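Local coordinates for protein glutathione transferase gst1-6 (Anopheles dirus, PDB 1V2A) that probably catalyses the conjugation of glutathione to electrophilic xenobiotics as a homodimeric Delta-class glutathione transferase, and binds glutathione sulfonic acid in its pocket, at residues Tyr191-Phe194 / Ser195-Ala199; Arg178-Leu181 / Glu182-Ala186. One frame throughout, in Å; residues are numbered along the deposited sequence.

Contact 1. Residues Tyr191-Phe194 / Ser195-Ala199; sequences YEEF and SKQVA
Glu-192 and Lys-196, one helical turn apart, form a salt bridge on the exposed side of helix 191-206, with Lys-196 NZ 2.9 Å from Glu-192 OE2. The ammonium meets the anti lone pair of that oxygen, away from OE1. Two bends near the end of the lysine chain (chi3 -58°, chi4 -47°) curl NZ back over the backbone, where it also donates to Glu-192 O at 2.8 Å. That carbonyl oxygen takes a second bond from Lys-196 N, and the two donors reach it from opposite faces of its plane.

The other backbone bonds are those of an alpha-helix. Ser-195 N donates to Tyr-191 O at 2.7 Å, and Val-198 N to Phe-194 O at 2.8 Å. Phe-194 O receives a further, weak bond from Gln-197 N, whose main acceptor is Glu-193 O. The side-chain amide of Gln-197 turns onward to Asp-201.

Apolar contact lies on the inner side. Val-198 CG2 sits over one face of the Phe-194 ring, 4.0 Å from its centroid and 17° off the ring normal, a CH-pi contact.

Phe-194 also packs on Gln-13, Ile-16 and Leu-17, so this amphipathic start of helix 191-206 packs on helix 13-22 of the thioredoxin-like domain, as in the glutathione transferase fold.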
loop_
_atom_site.group_PDB
_atom_site.type_symbol
_atom_site.label_atom_id
_atom_site.label_comp_id
_atom_site.label_asym_id
_atom_site.label_seq_id
_atom_site.Cartn_x
_atom_site.Cartn_y
_atom_site.Cartn_z
ATOM N N TYR B 191 -7.307 -25.861 -1.545
ATOM C CA TYR B 191 -7.381 -24.784 -2.523
ATOM C C TYR B 191 -8.438 -24.992 -3.606
ATOM O O TYR B 191 -9.309 -24.141 -3.803
ATOM C CB TYR B 191 -6.029 -24.575 -3.194
ATOM C CG TYR B 191 -6.007 -23.330 -4.045
ATOM C CD1 TYR B 191 -6.037 -22.064 -3.461
ATOM C CD2 TYR B 191 -5.987 -23.414 -5.431
ATOM C CE1 TYR B 191 -6.043 -20.911 -4.239
ATOM C CE2 TYR B 191 -5.999 -22.274 -6.218
ATOM C CZ TYR B 191 -6.021 -21.021 -5.620
ATOM O OH TYR B 191 -5.982 -19.884 -6.406
ATOM N N GLU B 192 -8.345 -26.116 -4.313
ATOM C CA GLU B 192 -9.280 -26.437 -5.387
ATOM C C GLU B 192 -10.714 -26.150 -4.950
ATOM O O GLU B 192 -11.532 -25.674 -5.738
ATOM C CB GLU B 192 -9.142 -27.912 -5.773
ATOM C CG GLU B 192 -9.603 -28.242 -7.186
ATOM C CD GLU B 192 -8.721 -27.610 -8.256
ATOM O OE1 GLU B 192 -7.493 -27.841 -8.229
ATOM O OE2 GLU B 192 -9.252 -26.886 -9.128
ATOM N N GLU B 193 -11.014 -26.434 -3.688
ATOM C CA GLU B 193 -12.350 -26.197 -3.165
ATOM C C GLU B 193 -12.621 -24.704 -3.057
ATOM O O GLU B 193 -13.733 -24.254 -3.321
ATOM C CB GLU B 193 -12.517 -26.852 -1.795
ATOM C CG GLU B 193 -13.915 -26.688 -1.230
ATOM C CD GLU B 193 -14.988 -27.155 -2.202
ATOM O OE1 GLU B 193 -15.030 -28.372 -2.500
ATOM O OE2 GLU B 193 -15.779 -26.303 -2.673
ATOM N N PHE B 194 -11.603 -23.944 -2.655
ATOM C CA PHE B 194 -11.720 -22.492 -2.533
ATOM C C PHE B 194 -11.966 -21.945 -3.929
ATOM O O PHE B 194 -12.934 -21.222 -4.174
ATOM C CB PHE B 194 -10.424 -21.892 -1.968
ATOM C CG PHE B 194 -10.377 -20.385 -2.021
ATOM C CD1 PHE B 194 -11.227 -19.619 -1.232
ATOM C CD2 PHE B 194 -9.501 -19.736 -2.880
ATOM C CE1 PHE B 194 -11.207 -18.222 -1.302
ATOM C CE2 PHE B 194 -9.473 -18.347 -2.959
ATOM C CZ PHE B 194 -10.329 -17.591 -2.166
ATOM N N SER B 195 -11.079 -22.314 -4.843
ATOM C CA SER B 195 -11.168 -21.881 -6.226
ATOM C C SER B 195 -12.546 -22.194 -6.817
ATOM O O SER B 195 -13.106 -21.389 -7.572
ATOM C CB SER B 195 -10.079 -22.567 -7.041
ATOM O OG SER B 195 -10.089 -22.097 -8.374
ATOM N N LYS B 196 -13.088 -23.364 -6.480
ATOM C CA LYS B 196 -14.402 -23.751 -6.978
ATOM C C LYS B 196 -15.482 -22.949 -6.263
ATOM O O LYS B 196 -16.553 -22.683 -6.820
ATOM C CB LYS B 196 -14.630 -25.250 -6.780
ATOM C CG LYS B 196 -14.771 -26.003 -8.096
ATOM C CD LYS B 196 -14.448 -27.494 -7.973
ATOM C CE LYS B 196 -13.027 -27.713 -7.459
ATOM N NZ LYS B 196 -12.030 -26.857 -8.180
ATOM N N GLN B 197 -15.199 -22.546 -5.029
ATOM C CA GLN B 197 -16.170 -21.763 -4.288
ATOM C C GLN B 197 -16.211 -20.374 -4.905
ATOM O O GLN B 197 -17.262 -19.725 -4.939
ATOM C CB GLN B 197 -15.787 -21.669 -2.815
ATOM C CG GLN B 197 -16.902 -21.088 -1.971
ATOM C CD GLN B 197 -18.191 -21.872 -2.130
ATOM O OE1 GLN B 197 -18.215 -23.081 -1.931
ATOM N NE2 GLN B 197 -19.272 -21.185 -2.492
ATOM N N VAL B 198 -15.060 -19.923 -5.394
ATOM C CA VAL B 198 -14.988 -18.616 -6.026
ATOM C C VAL B 198 -15.826 -18.697 -7.289
ATOM O O VAL B 198 -16.708 -17.865 -7.514
ATOM C CB VAL B 198 -13.537 -18.230 -6.397
ATOM C CG1 VAL B 198 -13.535 -16.967 -7.252
ATOM C CG2 VAL B 198 -12.724 -17.988 -5.138
ATOM N N ALA B 199 -15.553 -19.718 -8.098
ATOM C CA ALA B 199 -16.284 -19.938 -9.343
ATOM C C ALA B 199 -17.791 -19.904 -9.124
ATOM O O ALA B 199 -18.514 -19.190 -9.819
ATOM C CB ALA B 199 -15.880 -21.275 -9.959
#

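Contact 2. Residues Arg178-Leu181 / Glu182-Ala186; sequences RAWL and ERVRA
Trp-180 and Val-184 lie side by side and point the same way, with one methyl of the valine set over a face of the indole. Val-184 CG2 stands 3.3 Å above the ring plane, displaced toward the rim on the pyrrole side, and its nearest ring atom is Trp-180 NE1 at 3.4 Å. With its CG1 anti to the backbone N (chi1 175°), Val-184 turns CG2 back along the helix to meet the ring. The indole N-H is used elsewhere, donating to Asp-154 OD1, a bond that limits how the ring can turn.

Leu-181 and Arg-185 form a second side-by-side pair. The guanidinium presents one face to Leu-181 CG, and Arg-185 NH2 comes to 3.5 Å from Leu-181 CB, so the arginine lies along the aliphatic chain. Its other terminal nitrogen, NH1, makes a weak bond to Tyr-191 OH. Glu-182 OE1 is 4.0 Å from Arg-185 NH2, a long salt bridge.

Arg-183 runs back along the backbone of the preceding turn. The chain bends at chi3 (-68°), and one face of the guanidinium covers Trp-180 CA and Ala-179 C; NH2 lies 3.7 Å from Trp-180 CA. Its NE donates to Ala-143 O, tying this helix to the segment between helices 122-141 and 152-162.

Beneath these groups run helical backbone bonds, including Arg-185 N to Leu-181 O at 3.1 Å, while Glu-182 N to Arg-178 O is weak. Within the all-helical C-terminal domain, helix 175-185 packs against helix 152-162: Trp-180 touches Leu-157 and Val-161, Val-184 touches Leu-158, and Arg-185 touches Thr-162.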
loop_
_atom_site.group_PDB
_atom_site.type_symbol
_atom_site.label_atom_id
_atom_site.label_comp_id
_atom_site.label_asym_id
_atom_site.label_seq_id
_atom_site.Cartn_x
_atom_site.Cartn_y
_atom_site.Cartn_z
ATOM N N ARG B 178 4.246 -18.937 -13.022
ATOM C CA ARG B 178 3.430 -20.136 -13.145
ATOM C C ARG B 178 3.880 -21.171 -12.127
ATOM O O ARG B 178 3.063 -21.728 -11.385
ATOM C CB ARG B 178 3.514 -20.722 -14.562
ATOM C CG ARG B 178 2.896 -19.835 -15.650
ATOM C CD ARG B 178 2.603 -20.619 -16.933
ATOM N NE ARG B 178 3.813 -21.136 -17.574
ATOM C CZ ARG B 178 4.656 -20.393 -18.281
ATOM N NH1 ARG B 178 4.417 -19.102 -18.445
ATOM N NH2 ARG B 178 5.751 -20.932 -18.801
ATOM N N ALA B 179 5.183 -21.424 -12.077
ATOM C CA ALA B 179 5.704 -22.396 -11.124
ATOM C C ALA B 179 5.289 -21.982 -9.713
ATOM O O ALA B 179 4.672 -22.756 -8.983
ATOM C CB ALA B 179 7.222 -22.468 -11.227
ATOM N N TRP B 180 5.635 -20.748 -9.356
ATOM C CA TRP B 180 5.327 -20.162 -8.057
ATOM C C TRP B 180 3.853 -20.324 -7.695
ATOM O O TRP B 180 3.522 -20.557 -6.531
ATOM C CB TRP B 180 5.702 -18.672 -8.067
ATOM C CG TRP B 180 5.163 -17.887 -6.913
ATOM C CD1 TRP B 180 5.579 -17.941 -5.617
ATOM C CD2 TRP B 180 4.094 -16.935 -6.953
ATOM N NE1 TRP B 180 4.838 -17.081 -4.845
ATOM C CE2 TRP B 180 3.918 -16.450 -5.640
ATOM C CE3 TRP B 180 3.268 -16.443 -7.972
ATOM C CZ2 TRP B 180 2.947 -15.493 -5.315
ATOM C CZ3 TRP B 180 2.303 -15.491 -7.650
ATOM C CH2 TRP B 180 2.153 -15.028 -6.331
ATOM N N LEU B 181 2.970 -20.194 -8.684
ATOM C CA LEU B 181 1.534 -20.343 -8.443
ATOM C C LEU B 181 1.199 -21.722 -7.869
ATOM O O LEU B 181 0.508 -21.840 -6.856
ATOM C CB LEU B 181 0.732 -20.154 -9.735
ATOM C CG LEU B 181 0.244 -18.778 -10.215
ATOM C CD1 LEU B 181 0.234 -17.790 -9.065
ATOM C CD2 LEU B 181 1.108 -18.282 -11.352
ATOM N N GLU B 182 1.690 -22.764 -8.532
ATOM C CA GLU B 182 1.435 -24.133 -8.100
ATOM C C GLU B 182 1.949 -24.356 -6.675
ATOM O O GLU B 182 1.270 -24.970 -5.848
ATOM C CB GLU B 182 2.113 -25.112 -9.062
ATOM C CG GLU B 182 2.109 -24.658 -10.521
ATOM C CD GLU B 182 0.731 -24.680 -11.169
ATOM O OE1 GLU B 182 -0.248 -24.198 -10.547
ATOM O OE2 GLU B 182 0.632 -25.171 -12.317
ATOM N N ARG B 183 3.150 -23.847 -6.398
ATOM C CA ARG B 183 3.769 -23.980 -5.083
ATOM C C ARG B 183 2.880 -23.430 -3.973
ATOM O O ARG B 183 2.601 -24.112 -2.986
ATOM C CB ARG B 183 5.116 -23.239 -5.041
ATOM C CG ARG B 183 6.342 -24.116 -5.230
ATOM C CD ARG B 183 7.617 -23.433 -4.733
ATOM N NE ARG B 183 7.991 -22.291 -5.559
ATOM C CZ ARG B 183 8.457 -22.391 -6.798
ATOM N NH1 ARG B 183 8.613 -23.581 -7.354
ATOM N NH2 ARG B 183 8.755 -21.299 -7.485
ATOM N N VAL B 184 2.439 -22.188 -4.138
ATOM C CA VAL B 184 1.609 -21.535 -3.134
ATOM C C VAL B 184 0.259 -22.196 -2.926
ATOM O O VAL B 184 -0.143 -22.461 -1.794
ATOM C CB VAL B 184 1.392 -20.053 -3.486
ATOM C CG1 VAL B 184 0.425 -19.413 -2.503
ATOM C CG2 VAL B 184 2.723 -19.335 -3.466
ATOM N N ARG B 185 -0.442 -22.465 -4.016
ATOM C CA ARG B 185 -1.759 -23.085 -3.916
ATOM C C ARG B 185 -1.663 -24.491 -3.318
ATOM O O ARG B 185 -2.555 -24.927 -2.587
ATOM C CB ARG B 185 -2.406 -23.098 -5.297
ATOM C CG ARG B 185 -2.256 -21.746 -5.970
ATOM C CD ARG B 185 -3.279 -21.484 -7.043
ATOM N NE ARG B 185 -2.727 -21.570 -8.382
ATOM C CZ ARG B 185 -3.166 -20.850 -9.403
ATOM N NH1 ARG B 185 -4.157 -19.995 -9.223
ATOM N NH2 ARG B 185 -2.606 -20.983 -10.598
ATOM N N ALA B 186 -0.569 -25.188 -3.613
ATOM C CA ALA B 186 -0.364 -26.527 -3.080
ATOM C C ALA B 186 -0.182 -26.422 -1.574
ATOM O O ALA B 186 -0.244 -27.420 -0.865
ATOM C CB ALA B 186 0.861 -27.174 -3.709
#

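Contact 2 and contact 1 follow in series along the chain, on helices 175-185 and 191-206, with their centres 15 Å apart. They meet at the junction of the two helices, where the Tyr-191 ring packs on the aliphatic part of Arg-185; the modelled separation of Tyr-191 CE2 and Arg-185 CD, 3.0 Å, is too short to be trusted. Both reach helix 152-162, contact 1 through Tyr-191 on Leu-158 and Thr-162, so that helix is a shared neighbour. Contact 1 also packs on helix 13-22 of the N-terminal domain, and the side chain of Val-198 lies about 11 Å from bound glutathione sulfonic acid, without being one of the residues that line its pocket.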